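2-hydroxyisobutyryl-CoA synthetase (Aquincola tertiaricarbonis, PDB 6HDY) belongs to the ANL superfamily of AMP-binding enzymes, with a large N-terminal part and a smaller C-terminal domain. Local coordinates at residues 480-483 / 484-487; 224-227 / 228-232. All coordinates share one frame; numbering follows the deposited sequence.

Interaction 1. Residues 480-483 / 484-487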
loop_
_atom_site.group_PDB
_atom_site.type_symbol
_atom_site.label_atom_id
_atom_site.label_comp_id
_atom_site.label_asym_id
_atom_site.label_seq_id
_atom_site.Cartn_x
_atom_site.Cartn_y
_atom_site.Cartn_z
ATOM N N LEU A 480 -6.033 -18.174 -34.335
ATOM C CA LEU A 480 -4.758 -18.830 -34.062
ATOM C C LEU A 480 -4.665 -20.206 -34.738
ATOM O O LEU A 480 -3.666 -20.466 -35.411
ATOM C CB LEU A 480 -4.445 -18.890 -32.558
ATOM C CG LEU A 480 -3.076 -19.487 -32.140
ATOM C CD1 LEU A 480 -1.890 -18.792 -32.845
ATOM C CD2 LEU A 480 -2.903 -19.425 -30.655
ATOM N N ASN A 481 -5.704 -21.059 -34.582
ATOM C CA ASN A 481 -5.759 -22.391 -35.189
ATOM C C ASN A 481 -5.599 -22.313 -36.715
ATOM O O ASN A 481 -4.736 -22.992 -37.270
ATOM C CB ASN A 481 -7.044 -23.134 -34.795
ATOM C CG ASN A 481 -6.857 -24.631 -34.651
ATOM O OD1 ASN A 481 -5.739 -25.169 -34.720
ATOM N ND2 ASN A 481 -7.950 -25.338 -34.430
ATOM N N GLN A 482 -6.396 -21.432 -37.369
ATOM C CA GLN A 482 -6.383 -21.135 -38.798
ATOM C C GLN A 482 -4.997 -20.620 -39.257
ATOM O O GLN A 482 -4.542 -21.004 -40.336
ATOM C CB GLN A 482 -7.458 -20.091 -39.111
ATOM C CG GLN A 482 -8.896 -20.632 -39.149
ATOM C CD GLN A 482 -9.946 -19.568 -38.899
ATOM O OE1 GLN A 482 -9.734 -18.379 -39.131
ATOM N NE2 GLN A 482 -11.116 -19.978 -38.427
ATOM N N GLN A 483 -4.337 -19.751 -38.447
ATOM C CA GLN A 483 -3.004 -19.213 -38.738
ATOM C C GLN A 483 -1.954 -20.347 -38.644
ATOM O O GLN A 483 -1.064 -20.421 -39.494
ATOM C CB GLN A 483 -2.651 -18.069 -37.759
ATOM C CG GLN A 483 -1.295 -17.393 -38.035
ATOM C CD GLN A 483 -0.666 -16.724 -36.826
ATOM O OE1 GLN A 483 -1.024 -16.975 -35.665
ATOM N NE2 GLN A 483 0.329 -15.883 -37.074
ATOM N N LEU A 484 -2.077 -21.217 -37.604
ATOM C CA LEU A 484 -1.225 -22.377 -37.328
ATOM C C LEU A 484 -1.441 -23.504 -38.329
ATOM O O LEU A 484 -0.558 -24.344 -38.486
ATOM C CB LEU A 484 -1.444 -22.908 -35.902
ATOM C CG LEU A 484 -0.697 -22.205 -34.764
ATOM C CD1 LEU A 484 -1.301 -22.570 -33.426
ATOM C CD2 LEU A 484 0.790 -22.560 -34.760
ATOM N N GLN A 485 -2.608 -23.535 -38.996
ATOM C CA GLN A 485 -2.908 -24.520 -40.027
ATOM C C GLN A 485 -2.243 -24.072 -41.338
ATOM O O GLN A 485 -1.793 -24.916 -42.117
ATOM C CB GLN A 485 -4.423 -24.674 -40.213
ATOM C CG GLN A 485 -5.090 -25.613 -39.217
ATOM C CD GLN A 485 -6.596 -25.522 -39.301
ATOM O OE1 GLN A 485 -7.216 -24.590 -38.794
ATOM N NE2 GLN A 485 -7.221 -26.475 -39.967
ATOM N N SER A 486 -2.168 -22.742 -41.572
ATOM C CA SER A 486 -1.557 -22.165 -42.777
ATOM C C SER A 486 -0.019 -22.213 -42.762
ATOM O O SER A 486 0.583 -22.488 -43.804
ATOM C CB SER A 486 -2.032 -20.732 -42.990
ATOM O OG SER A 486 -3.367 -20.693 -43.464
ATOM N N SER A 487 0.607 -21.941 -41.588
ATOM C CA SER A 487 2.066 -21.933 -41.400
ATOM C C SER A 487 2.711 -23.311 -41.606
ATOM O O SER A 487 2.108 -24.337 -41.298
ATOM C CB SER A 487 2.425 -21.377 -40.025
ATOM O OG SER A 487 1.967 -22.232 -38.990
#

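Interaction 2. Residues 224-227 / 228-232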
loop_
_atom_site.group_PDB
_atom_site.type_symbol
_atom_site.label_atom_id
_atom_site.label_comp_id
_atom_site.label_asym_id
_atom_site.label_seq_id
_atom_site.Cartn_x
_atom_site.Cartn_y
_atom_site.Cartn_z
ATOM N N TYR A 224 5.632 -12.521 -9.670
ATOM C CA TYR A 224 6.417 -11.316 -9.429
ATOM C C TYR A 224 7.885 -11.606 -9.179
ATOM O O TYR A 224 8.729 -10.918 -9.751
ATOM C CB TYR A 224 5.844 -10.433 -8.316
ATOM C CG TYR A 224 6.507 -9.072 -8.293
ATOM C CD1 TYR A 224 6.890 -8.440 -9.477
ATOM C CD2 TYR A 224 6.729 -8.402 -7.100
ATOM C CE1 TYR A 224 7.466 -7.174 -9.467
ATOM C CE2 TYR A 224 7.332 -7.145 -7.078
ATOM C CZ TYR A 224 7.694 -6.534 -8.264
ATOM O OH TYR A 224 8.272 -5.292 -8.262
ATOM N N ALA A 225 8.196 -12.610 -8.343
ATOM C CA ALA A 225 9.578 -13.015 -8.091
ATOM C C ALA A 225 10.335 -13.319 -9.435
ATOM O O ALA A 225 11.448 -12.839 -9.631
ATOM C CB ALA A 225 9.588 -14.229 -7.192
ATOM N N ILE A 226 9.691 -14.033 -10.374
ATOM C CA ILE A 226 10.277 -14.327 -11.680
ATOM C C ILE A 226 10.516 -13.024 -12.450
ATOM O O ILE A 226 11.627 -12.820 -12.952
ATOM C CB ILE A 226 9.473 -15.395 -12.503
ATOM C CG1 ILE A 226 9.689 -16.809 -11.921
ATOM C CG2 ILE A 226 9.883 -15.402 -14.002
ATOM C CD1 ILE A 226 8.447 -17.610 -11.844
ATOM N N HIS A 227 9.490 -12.139 -12.519
ATOM C CA HIS A 227 9.590 -10.871 -13.246
ATOM C C HIS A 227 10.693 -9.969 -12.698
ATOM O O HIS A 227 11.444 -9.364 -13.471
ATOM C CB HIS A 227 8.238 -10.152 -13.318
ATOM C CG HIS A 227 8.306 -8.766 -13.897
ATOM N ND1 HIS A 227 8.949 -8.513 -15.100
ATOM C CD2 HIS A 227 7.801 -7.601 -13.418
ATOM C CE1 HIS A 227 8.808 -7.216 -15.318
ATOM N NE2 HIS A 227 8.137 -6.620 -14.332
ATOM N N LEU A 228 10.811 -9.921 -11.364
ATOM C CA LEU A 228 11.810 -9.139 -10.649
ATOM C C LEU A 228 13.259 -9.572 -10.962
ATOM O O LEU A 228 14.132 -8.703 -11.037
ATOM C CB LEU A 228 11.502 -9.164 -9.136
ATOM C CG LEU A 228 12.013 -8.006 -8.299
ATOM C CD1 LEU A 228 11.455 -6.676 -8.792
ATOM C CD2 LEU A 228 11.675 -8.227 -6.845
ATOM N N ALA A 229 13.509 -10.888 -11.206
ATOM C CA ALA A 229 14.856 -11.389 -11.568
ATOM C C ALA A 229 15.270 -10.900 -12.970
ATOM O O ALA A 229 16.445 -10.583 -13.196
ATOM C CB ALA A 229 14.906 -12.908 -11.497
ATOM N N GLU A 230 14.283 -10.797 -13.899
ATOM C CA GLU A 230 14.503 -10.300 -15.264
ATOM C C GLU A 230 14.783 -8.823 -15.159
ATOM O O GLU A 230 15.682 -8.337 -15.832
ATOM C CB GLU A 230 13.287 -10.516 -16.170
ATOM C CG GLU A 230 12.894 -11.967 -16.386
ATOM C CD GLU A 230 11.528 -12.146 -17.018
ATOM O OE1 GLU A 230 11.309 -13.202 -17.651
ATOM O OE2 GLU A 230 10.676 -11.236 -16.886
ATOM N N VAL A 231 14.048 -8.110 -14.281
ATOM C CA VAL A 231 14.294 -6.688 -14.050
ATOM C C VAL A 231 15.695 -6.487 -13.415
ATOM O O VAL A 231 16.431 -5.611 -13.876
ATOM C CB VAL A 231 13.151 -5.987 -13.270
ATOM C CG1 VAL A 231 13.503 -4.538 -12.952
ATOM C CG2 VAL A 231 11.850 -6.044 -14.062
ATOM N N ALA A 232 16.078 -7.332 -12.415
ATOM C CA ALA A 232 17.391 -7.266 -11.751
ATOM C C ALA A 232 18.484 -7.420 -12.799
ATOM O O ALA A 232 19.400 -6.597 -12.859
ATOM C CB ALA A 232 17.520 -8.354 -10.689
#

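Interaction 1. Residues 480-483 / 484-487
Leu480 and Leu484, one helical turn apart on helix 474-486, lie side by side and point the same way. They form the tightly packed flank of this local contact, with CG of Leu480 3.8 Å from CD1 of Leu484. Different first torsions bring the two branched ends together: Leu480 carries CG anti to its own N (chi1 -176°), which leans it forward along the helix toward Leu484, while in Leu484 CG is anti to the carbonyl carbon and beside the backbone N (chi1 -82°). Below them the backbone bond from Leu484 N to Leu480 O is short, 2.8 Å, and close to straight, with an angle of 158° at the hydrogen.

The solvent side belongs to Gln482, Gln483, Gln485 and Ser486, and is more loosely held. The Gln485 chain runs past the carbonyl of the preceding turn, its CG 3.3 Å from Asn481 O. Gln482 O receives Ser486 N at 3.2 Å, and Ser486 OG adds a weak bond to the same oxygen at 3.4 Å. At the last turn Ser487 N approaches Gln483 O at 3.1 Å, and Ser487 OG bends back to Leu484 O in another weak bond, 3.3 Å long. The modelled chain finishes here, with these serines at its end.

The leucine flank faces the mixed sheet of the C-terminal domain. Leu480 and Leu484 both rest on Leu414 of strand 413-419, and Asn481 joins them on that sheet side: its side chain also touches Leu414, while its OD1 accepts a hydrogen bond from Lys451 NZ on the neighbouring strand 450-454.

Interaction 2. Residues 224-227 / 228-232
The helix of a beta-alpha-beta unit, 222-234, holds this contact, in which Tyr224 and His227 meet side chains one turn further on. Leu228 crosses Tyr224 obliquely: its CD1 branch approaches the phenol end of the ring, 3.5 Å from Tyr224 OH and 3.8 Å from Tyr224 CZ. That hydroxyl has its polar partner outside the helix, in Ser203 OG. Behind the pair, Leu228 N bonds to Tyr224 O at 2.8 Å, with 161° at the hydrogen.

Strand 217-220 leads into the helix and strand 246-249 follows it, both in the parallel sheet of the AMP-binding part. Tyr224 and Leu228 turn to the sheet side, packing on Phe218 of the first strand and on Leu206 of helix 202-213. Ala225 and Ile226 lean instead on Ile264 of helix 258-268.

His227 occupies a different flank. With CG anti to N (chi1 173°), the ring stands out from the helix and leans slightly forward, which lets Val231 CG2 sit over one face in a CH-pi contact, 3.9 Å from the ring centroid and nearest to CE1. Glu230 OE2 comes to the ring's edge, in plane, 3.7 Å from His227 ND1; the carboxylate stands almost perpendicular to the ring, at 87°. This is an approach without a bond, and His227 ND1 is buried with no partner in the model. Glu230 OE2 is instead engaged in a salt bridge with Arg462 NE, and Arg462 also touches the His227 side chain. In the backbone, His227 O takes Val231 N at 3.0 Å.

In the fold
Interaction 2 comes first along the chain, in helix 222-234 beside the five-stranded parallel sheet of the AMP-binding part; interaction 1 follows at the very end of the modelled chain, in helix 474-486 against the mixed sheet of the C-terminal domain. Their centres are about 33 Å apart and the nearest atoms about 20 Å; they do not touch, and they lie on different helices against different sheets. Each lies within one helix whose apolar side packs on the sheet of its own part. Interaction 2 is the more central and buried of the two, and through Arg462 it also meets the C-terminal family region, whereas interaction 1 lies at the surface, about 36 Å from the chain centre.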